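Local coordinates for thiosulfate sulfurtransferase (Pseudomonas aeruginosa, PDB 1YT8), which is probably a thiosulfate sulfurtransferase built from repeated rhodanese-like domains, moving sulfur from thiosulfate to cyanide, at residues A[250-255]-A[331-336]; A[173-178]-A[204-209]; A[262-267]-A[349-354]. All blocks are in the same frame, centred on the assembly; numbering follows the deposited sequence.

Interaction 1 of 3, residues A[250-255]-A[331-336]; sequences AAAQRA and DGVRAN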
loop_
_atom_site.group_PDB
_atom_site.type_symbol
_atom_site.label_atom_id
_atom_site.label_comp_id
_atom_site.label_asym_id
_atom_site.label_seq_id
_atom_site.Cartn_x
_atom_site.Cartn_y
_atom_site.Cartn_z
ATOM N N ALA A 250 -16.422 -22.552 -13.369
ATOM C CA ALA A 250 -16.396 -23.410 -12.190
ATOM C C ALA A 250 -15.855 -22.652 -10.977
ATOM O O ALA A 250 -16.448 -22.679 -9.898
ATOM C CB ALA A 250 -15.538 -24.644 -12.465
ATOM N N ALA A 251 -14.728 -21.976 -11.167
ATOM C CA ALA A 251 -14.099 -21.209 -10.096
ATOM C C ALA A 251 -15.003 -20.072 -9.622
ATOM O O ALA A 251 -15.068 -19.781 -8.428
ATOM C CB ALA A 251 -12.770 -20.650 -10.574
ATOM N N ALA A 252 -15.689 -19.431 -10.563
ATOM C CA ALA A 252 -16.589 -18.325 -10.245
ATOM C C ALA A 252 -17.713 -18.773 -9.316
ATOM O O ALA A 252 -18.090 -18.054 -8.390
ATOM C CB ALA A 252 -17.168 -17.738 -11.527
ATOM N N GLN A 253 -18.250 -19.961 -9.569
ATOM C CA GLN A 253 -19.320 -20.494 -8.742
ATOM C C GLN A 253 -18.822 -20.702 -7.313
ATOM O O GLN A 253 -19.516 -20.372 -6.354
ATOM C CB GLN A 253 -19.826 -21.819 -9.324
ATOM C CG GLN A 253 -20.998 -22.418 -8.570
ATOM C CD GLN A 253 -21.744 -23.457 -9.387
ATOM O OE1 GLN A 253 -22.274 -23.156 -10.458
ATOM N NE2 GLN A 253 -21.789 -24.687 -8.884
ATOM N N ARG A 254 -17.612 -21.241 -7.180
ATOM C CA ARG A 254 -17.017 -21.486 -5.868
ATOM C C ARG A 254 -16.743 -20.170 -5.139
ATOM O O ARG A 254 -17.020 -20.041 -3.943
ATOM C CB ARG A 254 -15.699 -22.252 -6.016
ATOM C CG ARG A 254 -15.814 -23.629 -6.648
ATOM C CD ARG A 254 -16.345 -24.663 -5.675
ATOM N NE ARG A 254 -16.110 -26.019 -6.169
ATOM C CZ ARG A 254 -16.295 -27.123 -5.453
ATOM N NH1 ARG A 254 -16.724 -27.040 -4.200
ATOM N NH2 ARG A 254 -16.045 -28.311 -5.989
ATOM N N ALA A 255 -16.192 -19.201 -5.867
ATOM C CA ALA A 255 -15.868 -17.891 -5.306
ATOM C C ALA A 255 -17.113 -17.154 -4.826
ATOM O O ALA A 255 -17.119 -16.571 -3.743
ATOM C CB ALA A 255 -15.133 -17.042 -6.344
ATOM N N ASP A 331 -14.375 -11.544 -14.316
ATOM C CA ASP A 331 -14.252 -12.998 -14.313
ATOM C C ASP A 331 -15.149 -13.718 -13.313
ATOM O O ASP A 331 -15.358 -14.925 -13.423
ATOM C CB ASP A 331 -12.800 -13.376 -14.023
ATOM C CG ASP A 331 -12.274 -12.706 -12.769
ATOM O OD1 ASP A 331 -11.882 -11.520 -12.852
ATOM O OD2 ASP A 331 -12.269 -13.356 -11.700
ATOM N N GLY A 332 -15.653 -12.989 -12.323
ATOM C CA GLY A 332 -16.517 -13.602 -11.328
ATOM C C GLY A 332 -15.794 -14.350 -10.218
ATOM O O GLY A 332 -16.427 -15.061 -9.439
ATOM N N VAL A 333 -14.476 -14.195 -10.133
ATOM C CA VAL A 333 -13.699 -14.872 -9.097
ATOM C C VAL A 333 -12.896 -13.913 -8.217
ATOM O O VAL A 333 -13.037 -13.912 -6.997
ATOM C CB VAL A 333 -12.694 -15.882 -9.711
ATOM C CG1 VAL A 333 -11.821 -16.487 -8.607
ATOM C CG2 VAL A 333 -13.439 -16.989 -10.447
ATOM N N ARG A 334 -12.053 -13.106 -8.848
ATOM C CA ARG A 334 -11.179 -12.178 -8.135
ATOM C C ARG A 334 -11.851 -11.212 -7.169
ATOM O O ARG A 334 -11.425 -11.091 -6.018
ATOM C CB ARG A 334 -10.320 -11.421 -9.147
ATOM C CG ARG A 334 -9.358 -12.349 -9.876
ATOM C CD ARG A 334 -8.505 -11.622 -10.892
ATOM N NE ARG A 334 -9.275 -11.235 -12.070
ATOM C CZ ARG A 334 -8.735 -10.784 -13.197
ATOM N NH1 ARG A 334 -7.418 -10.660 -13.302
ATOM N NH2 ARG A 334 -9.514 -10.468 -14.223
ATOM N N ALA A 335 -12.891 -10.527 -7.628
ATOM C CA ALA A 335 -13.602 -9.592 -6.769
ATOM C C ALA A 335 -14.297 -10.344 -5.627
ATOM O O ALA A 335 -14.242 -9.916 -4.478
ATOM C CB ALA A 335 -14.621 -8.796 -7.586
ATOM N N ASN A 336 -14.939 -11.469 -5.938
ATOM C CA ASN A 336 -15.618 -12.246 -4.904
ATOM C C ASN A 336 -14.660 -12.717 -3.814
ATOM O O ASN A 336 -14.969 -12.602 -2.626
ATOM C CB ASN A 336 -16.329 -13.476 -5.498
ATOM C CG ASN A 336 -17.662 -13.133 -6.145
ATOM O OD1 ASN A 336 -18.446 -12.343 -5.611
ATOM N ND2 ASN A 336 -17.935 -13.748 -7.294
#
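Val-333 has CG1 anti to its backbone N (chi1 175°), which leaves CG2 beside that N and in touch with helix 245-262. There CG2 comes within 3.3 Å of Ala-252 N and 3.7 Å from Ala-251 CB, while CG1 reaches Ala-255 CB at 4.0 Å. The methyl of Ala-255 packs against the backbone of Val-333, and Gly-332 O takes a CA-H...O contact from Ala-252 CA at 3.4 Å. In Asn-336, chi1 (-79°) sets CG anti to the carbonyl carbon, and chi2 (-42°) then turns the amide so that ND2 donates back to Gly-332 O at 2.9 Å, arriving from above the carbonyl plane; CB rests on Ala-255 O. Residues 331-333 belong to the turn between strand 324-328 and helix 334-344 of a rhodanese-like domain; by topology it corresponds to the turn and helix start that in the preceding domain carry the sulfite-pocket residues Cys-193 to Arg-198. Val-333 is the N-cap, and Asp-331 OD2 closes an Asx motif over it: Arg-334 N reaches the syn lone pair at 2.9 Å, and Val-333 N comes from above the carboxylate plane. Asp-331 OD1 is gripped by Arg-334 NE at 2.7 Å and by Arg-334 NH2, both from the same face.

Interaction 2 of 3, residues A[173-178]-A[204-209]; sequences ELVLRV and QSLLNA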
loop_
_atom_site.group_PDB
_atom_site.type_symbol
_atom_site.label_atom_id
_atom_site.label_comp_id
_atom_site.label_asym_id
_atom_site.label_seq_id
_atom_site.Cartn_x
_atom_site.Cartn_y
_atom_site.Cartn_z
ATOM N N GLU A 173 -5.479 -13.865 -7.893
ATOM C CA GLU A 173 -5.477 -14.727 -9.070
ATOM C C GLU A 173 -5.471 -16.223 -8.732
ATOM O O GLU A 173 -5.791 -17.053 -9.578
ATOM C CB GLU A 173 -4.249 -14.429 -9.944
ATOM C CG GLU A 173 -4.077 -12.977 -10.394
ATOM C CD GLU A 173 -5.146 -12.516 -11.376
ATOM O OE1 GLU A 173 -5.687 -13.364 -12.118
ATOM O OE2 GLU A 173 -5.430 -11.299 -11.419
ATOM N N LEU A 174 -5.112 -16.568 -7.500
ATOM C CA LEU A 174 -5.025 -17.971 -7.095
ATOM C C LEU A 174 -6.221 -18.865 -7.421
ATOM O O LEU A 174 -6.071 -19.872 -8.115
ATOM C CB LEU A 174 -4.691 -18.058 -5.601
ATOM C CG LEU A 174 -3.256 -17.617 -5.262
ATOM C CD1 LEU A 174 -3.113 -17.449 -3.763
ATOM C CD2 LEU A 174 -2.257 -18.653 -5.781
ATOM N N VAL A 175 -7.404 -18.513 -6.933
ATOM C CA VAL A 175 -8.585 -19.329 -7.195
ATOM C C VAL A 175 -8.935 -19.356 -8.683
ATOM O O VAL A 175 -9.440 -20.357 -9.196
ATOM C CB VAL A 175 -9.790 -18.814 -6.375
ATOM C CG1 VAL A 175 -11.045 -19.611 -6.709
ATOM C CG2 VAL A 175 -9.475 -18.938 -4.889
ATOM N N LEU A 176 -8.645 -18.263 -9.380
ATOM C CA LEU A 176 -8.941 -18.168 -10.807
ATOM C C LEU A 176 -8.002 -18.967 -11.718
ATOM O O LEU A 176 -8.445 -19.541 -12.713
ATOM C CB LEU A 176 -8.915 -16.703 -11.252
ATOM C CG LEU A 176 -9.182 -16.391 -12.734
ATOM C CD1 LEU A 176 -10.630 -16.710 -13.084
ATOM C CD2 LEU A 176 -8.900 -14.917 -13.007
ATOM N N ARG A 177 -6.716 -19.010 -11.380
ATOM C CA ARG A 177 -5.732 -19.689 -12.226
ATOM C C ARG A 177 -5.284 -21.093 -11.832
ATOM O O ARG A 177 -4.710 -21.801 -12.660
ATOM C CB ARG A 177 -4.472 -18.826 -12.327
ATOM C CG ARG A 177 -4.728 -17.335 -12.465
ATOM C CD ARG A 177 -5.116 -16.941 -13.871
ATOM N NE ARG A 177 -5.447 -15.521 -13.935
ATOM C CZ ARG A 177 -5.769 -14.874 -15.051
ATOM N NH1 ARG A 177 -5.798 -15.520 -16.209
ATOM N NH2 ARG A 177 -6.079 -13.583 -15.004
ATOM N N VAL A 178 -5.537 -21.499 -10.591
ATOM C CA VAL A 178 -5.065 -22.798 -10.109
ATOM C C VAL A 178 -5.418 -24.045 -10.919
ATOM O O VAL A 178 -4.597 -24.958 -11.035
ATOM C CB VAL A 178 -5.475 -23.033 -8.625
ATOM C CG1 VAL A 178 -6.971 -23.255 -8.512
ATOM C CG2 VAL A 178 -4.701 -24.221 -8.054
ATOM N N GLN A 204 -5.543 -20.385 2.391
ATOM C CA GLN A 204 -6.903 -20.482 2.899
ATOM C C GLN A 204 -7.924 -20.117 1.818
ATOM O O GLN A 204 -9.046 -20.621 1.832
ATOM C CB GLN A 204 -7.081 -19.606 4.147
ATOM C CG GLN A 204 -8.350 -19.954 4.944
ATOM C CD GLN A 204 -8.389 -21.419 5.385
ATOM O OE1 GLN A 204 -9.394 -22.112 5.199
ATOM N NE2 GLN A 204 -7.300 -21.890 5.977
ATOM N N SER A 205 -7.542 -19.252 0.878
ATOM C CA SER A 205 -8.451 -18.882 -0.213
ATOM C C SER A 205 -8.791 -20.131 -1.025
ATOM O O SER A 205 -9.953 -20.379 -1.361
ATOM C CB SER A 205 -7.801 -17.864 -1.160
ATOM O OG SER A 205 -7.651 -16.595 -0.558
ATOM N N LEU A 206 -7.760 -20.907 -1.345
ATOM C CA LEU A 206 -7.928 -22.129 -2.123
ATOM C C LEU A 206 -8.750 -23.171 -1.372
ATOM O O LEU A 206 -9.546 -23.895 -1.975
ATOM C CB LEU A 206 -6.554 -22.700 -2.504
ATOM C CG LEU A 206 -5.744 -21.840 -3.482
ATOM C CD1 LEU A 206 -4.346 -22.424 -3.646
ATOM C CD2 LEU A 206 -6.461 -21.772 -4.826
ATOM N N LEU A 207 -8.560 -23.255 -0.060
ATOM C CA LEU A 207 -9.312 -24.209 0.744
ATOM C C LEU A 207 -10.768 -23.774 0.816
ATOM O O LEU A 207 -11.672 -24.594 0.669
ATOM C CB LEU A 207 -8.729 -24.300 2.153
ATOM C CG LEU A 207 -7.328 -24.909 2.219
ATOM C CD1 LEU A 207 -6.746 -24.750 3.613
ATOM C CD2 LEU A 207 -7.415 -26.378 1.821
ATOM N N ASN A 208 -10.993 -22.480 1.042
ATOM C CA ASN A 208 -12.353 -21.949 1.119
ATOM C C ASN A 208 -13.091 -22.145 -0.207
ATOM O O ASN A 208 -14.302 -22.391 -0.227
ATOM C CB ASN A 208 -12.325 -20.461 1.497
ATOM C CG ASN A 208 -12.016 -20.238 2.971
ATOM O OD1 ASN A 208 -11.834 -21.192 3.730
ATOM N ND2 ASN A 208 -11.964 -18.974 3.383
ATOM N N ALA A 209 -12.356 -22.032 -1.309
ATOM C CA ALA A 209 -12.923 -22.220 -2.641
ATOM C C ALA A 209 -13.102 -23.711 -2.929
ATOM O O ALA A 209 -13.672 -24.091 -3.950
ATOM C CB ALA A 209 -12.023 -21.589 -3.690
#
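Ser-205 OG is gripped twice, by the carbonyl of Ile-201 one turn back in its own helix and by the indole NE1 of Trp-341 on helix 334-344. The hydroxyl thus has partners away from helix 174-181, and toward that helix Ser-205 offers its backbone carbonyl: Val-175 CG2 lies 3.8 Å from Ser-205 O. The neighbouring methyl, Val-175 CG1, stands anti to the backbone N (chi1 177°) and meets Ala-209 CB at 3.7 Å; the same alanine methyl also touches Val-175 CG2. On the other flank a single methyl does most of the work. Leu-206 CD2 packs over the backbone at Leu-174, 3.8 Å from Leu-174 O, and also touches Val-175 CG2 at 4.1 Å and Val-178 CG1 at 4.0 Å. These two helices of a rhodanese-like domain pass each other at 68°, their short axes 9.7 Å apart, and both rest on strand 188-192 through Val-189 and Val-191. Away from the interface, Arg-177 NE and NH2 close side-on upon Glu-173 OE1, NE at 2.8 Å, with the oxygen in the guanidinium plane and Leu-176 CD2 over one guanidinium face. The polar bonds thus run within each segment or outward to other elements, and what joins the two segments is buried van der Waals packing of methyl groups on each other and on backbone, without directional bonds across it.

Interaction 3 of 3, residues A[262-267]-A[349-354]; sequences AGVERL and VAVLDG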
loop_
_atom_site.group_PDB
_atom_site.type_symbol
_atom_site.label_atom_id
_atom_site.label_comp_id
_atom_site.label_asym_id
_atom_site.label_seq_id
_atom_site.Cartn_x
_atom_site.Cartn_y
_atom_site.Cartn_z
ATOM N N ALA A 262 -19.328 -15.072 3.470
ATOM C CA ALA A 262 -18.716 -14.001 4.256
ATOM C C ALA A 262 -19.603 -12.769 4.428
ATOM O O ALA A 262 -19.237 -11.826 5.134
ATOM C CB ALA A 262 -17.391 -13.601 3.630
ATOM N N GLY A 263 -20.762 -12.768 3.777
ATOM C CA GLY A 263 -21.670 -11.640 3.905
ATOM C C GLY A 263 -21.418 -10.513 2.924
ATOM O O GLY A 263 -21.876 -9.388 3.132
ATOM N N VAL A 264 -20.680 -10.803 1.858
ATOM C CA VAL A 264 -20.393 -9.799 0.845
ATOM C C VAL A 264 -21.707 -9.371 0.191
ATOM O O VAL A 264 -22.530 -10.211 -0.171
ATOM C CB VAL A 264 -19.442 -10.361 -0.233
ATOM C CG1 VAL A 264 -19.274 -9.355 -1.366
ATOM C CG2 VAL A 264 -18.090 -10.688 0.397
ATOM N N GLU A 265 -21.907 -8.066 0.054
ATOM C CA GLU A 265 -23.124 -7.548 -0.556
ATOM C C GLU A 265 -23.010 -7.543 -2.078
ATOM O O GLU A 265 -21.910 -7.638 -2.625
ATOM C CB GLU A 265 -23.407 -6.129 -0.049
ATOM C CG GLU A 265 -23.747 -6.063 1.432
ATOM C CD GLU A 265 -24.032 -4.646 1.907
ATOM O OE1 GLU A 265 -24.856 -3.960 1.265
ATOM O OE2 GLU A 265 -23.441 -4.226 2.923
ATOM N N ARG A 266 -24.151 -7.448 -2.756
ATOM C CA ARG A 266 -24.176 -7.417 -4.217
ATOM C C ARG A 266 -24.725 -6.065 -4.673
ATOM O O ARG A 266 -25.542 -5.457 -3.983
ATOM C CB ARG A 266 -25.081 -8.526 -4.775
ATOM C CG ARG A 266 -24.983 -9.883 -4.077
ATOM C CD ARG A 266 -23.557 -10.421 -4.026
ATOM N NE ARG A 266 -22.923 -10.520 -5.339
ATOM C CZ ARG A 266 -21.680 -10.955 -5.530
ATOM N NH1 ARG A 266 -20.945 -11.329 -4.492
ATOM N NH2 ARG A 266 -21.167 -11.016 -6.750
ATOM N N LEU A 267 -24.280 -5.605 -5.838
ATOM C CA LEU A 267 -24.741 -4.338 -6.401
ATOM C C LEU A 267 -24.661 -4.361 -7.915
ATOM O O LEU A 267 -23.850 -5.086 -8.486
ATOM C CB LEU A 267 -23.868 -3.169 -5.935
ATOM C CG LEU A 267 -23.871 -2.648 -4.503
ATOM C CD1 LEU A 267 -22.893 -1.486 -4.425
ATOM C CD2 LEU A 267 -25.266 -2.194 -4.096
ATOM N N VAL A 349 -18.463 -4.437 2.284
ATOM C CA VAL A 349 -17.996 -4.564 0.917
ATOM C C VAL A 349 -19.017 -5.223 0.003
ATOM O O VAL A 349 -19.762 -6.119 0.411
ATOM C CB VAL A 349 -16.674 -5.375 0.888
ATOM C CG1 VAL A 349 -16.892 -6.738 1.521
ATOM C CG2 VAL A 349 -16.166 -5.516 -0.546
ATOM N N ALA A 350 -19.038 -4.766 -1.240
ATOM C CA ALA A 350 -19.947 -5.297 -2.240
ATOM C C ALA A 350 -19.177 -5.607 -3.517
ATOM O O ALA A 350 -18.125 -5.022 -3.772
ATOM C CB ALA A 350 -21.040 -4.277 -2.535
ATOM N N VAL A 351 -19.698 -6.544 -4.302
ATOM C CA VAL A 351 -19.102 -6.898 -5.583
ATOM C C VAL A 351 -20.091 -6.389 -6.633
ATOM O O VAL A 351 -21.302 -6.584 -6.498
ATOM C CB VAL A 351 -18.924 -8.424 -5.727
ATOM C CG1 VAL A 351 -18.533 -8.773 -7.155
ATOM C CG2 VAL A 351 -17.847 -8.909 -4.757
ATOM N N LEU A 352 -19.579 -5.727 -7.664
ATOM C CA LEU A 352 -20.422 -5.169 -8.717
ATOM C C LEU A 352 -20.798 -6.215 -9.768
ATOM O O LEU A 352 -19.935 -6.710 -10.499
ATOM C CB LEU A 352 -19.698 -3.989 -9.374
ATOM C CG LEU A 352 -20.508 -3.023 -10.240
ATOM C CD1 LEU A 352 -21.744 -2.557 -9.485
ATOM C CD2 LEU A 352 -19.631 -1.836 -10.622
ATOM N N ASP A 353 -22.087 -6.545 -9.835
ATOM C CA ASP A 353 -22.589 -7.538 -10.789
ATOM C C ASP A 353 -23.213 -6.914 -12.037
ATOM O O ASP A 353 -23.540 -5.726 -12.061
ATOM C CB ASP A 353 -23.654 -8.431 -10.137
ATOM C CG ASP A 353 -23.134 -9.199 -8.943
ATOM O OD1 ASP A 353 -21.983 -9.679 -8.997
ATOM O OD2 ASP A 353 -23.889 -9.344 -7.955
ATOM N N GLY A 354 -23.378 -7.735 -13.071
ATOM C CA GLY A 354 -23.997 -7.277 -14.304
ATOM C C GLY A 354 -23.169 -6.420 -15.240
ATOM O O GLY A 354 -23.716 -5.808 -16.156
HETATM O O HOH W 1 -20.341 -6.555 3.801
#
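Val-264 CG1 meets Val-351 CG2 at 3.7 Å on the face of the sheet covered by helix 334-344, and Leu-267 CG packs on Ala-350 CB at 3.8 Å on the other, where Trp-275 of helix 269-277 also lies. Between them runs the parallel pairing of edge strand 265-267 with strand 348-352, the first and fifth strands along the chain and neighbours in the 1-5-4-2-3 order of the rhodanese-like sheet. Glu-265 takes both bonds to its neighbour, its N donating to Val-349 O at 2.9 Å and its O accepting from Val-351 N. Leu-267 repeats this with Val-351 O and, at 2.7 Å, with Asp-353 N. Just before strand 265-267, a water accepts from Val-349 N and donates to Gly-263 O.

At the polar edge, Arg-266 is bent at chi2 and chi3 (-55° and -56°), folding it back over the neighbouring strand. One face of its guanidinium lies against Val-351 CB, 3.3 Å from the plane, toward the rim. Asp-353 comes to the edge, its carboxylate tilted only 18° from the guanidinium. In this side-on salt bridge Arg-266 NE bonds to Asp-353 OD2 at 3.0 Å and Arg-266 NH2 to Asp-353 OD1 at 2.7 Å, each oxygen accepting on its syn lone pair.

How the interactions relate
From the N terminus, interaction 2 comes first, closing a short loop through strand 188-192 inside one rhodanese-like domain before the others begin. Interactions 1 and 3 then cross: 250-255 and 262-267 open in turn, and 331-336 and 349-354 close them in the same order. Together they fix helix 245-262 and the strand after it against helix 334-344 and the strand after that. Asn-336 OD1 probably accepts from Arg-266 NH1 (2.9 Å), linking interactions 1 and 3. Interaction 1 also touches interaction 2, through a salt bridge of Arg-334 NH1 with Glu-173 OE2 (2.8 Å), joining consecutive domains. Interactions 2 and 3 stay about 8 Å apart at their nearest atoms.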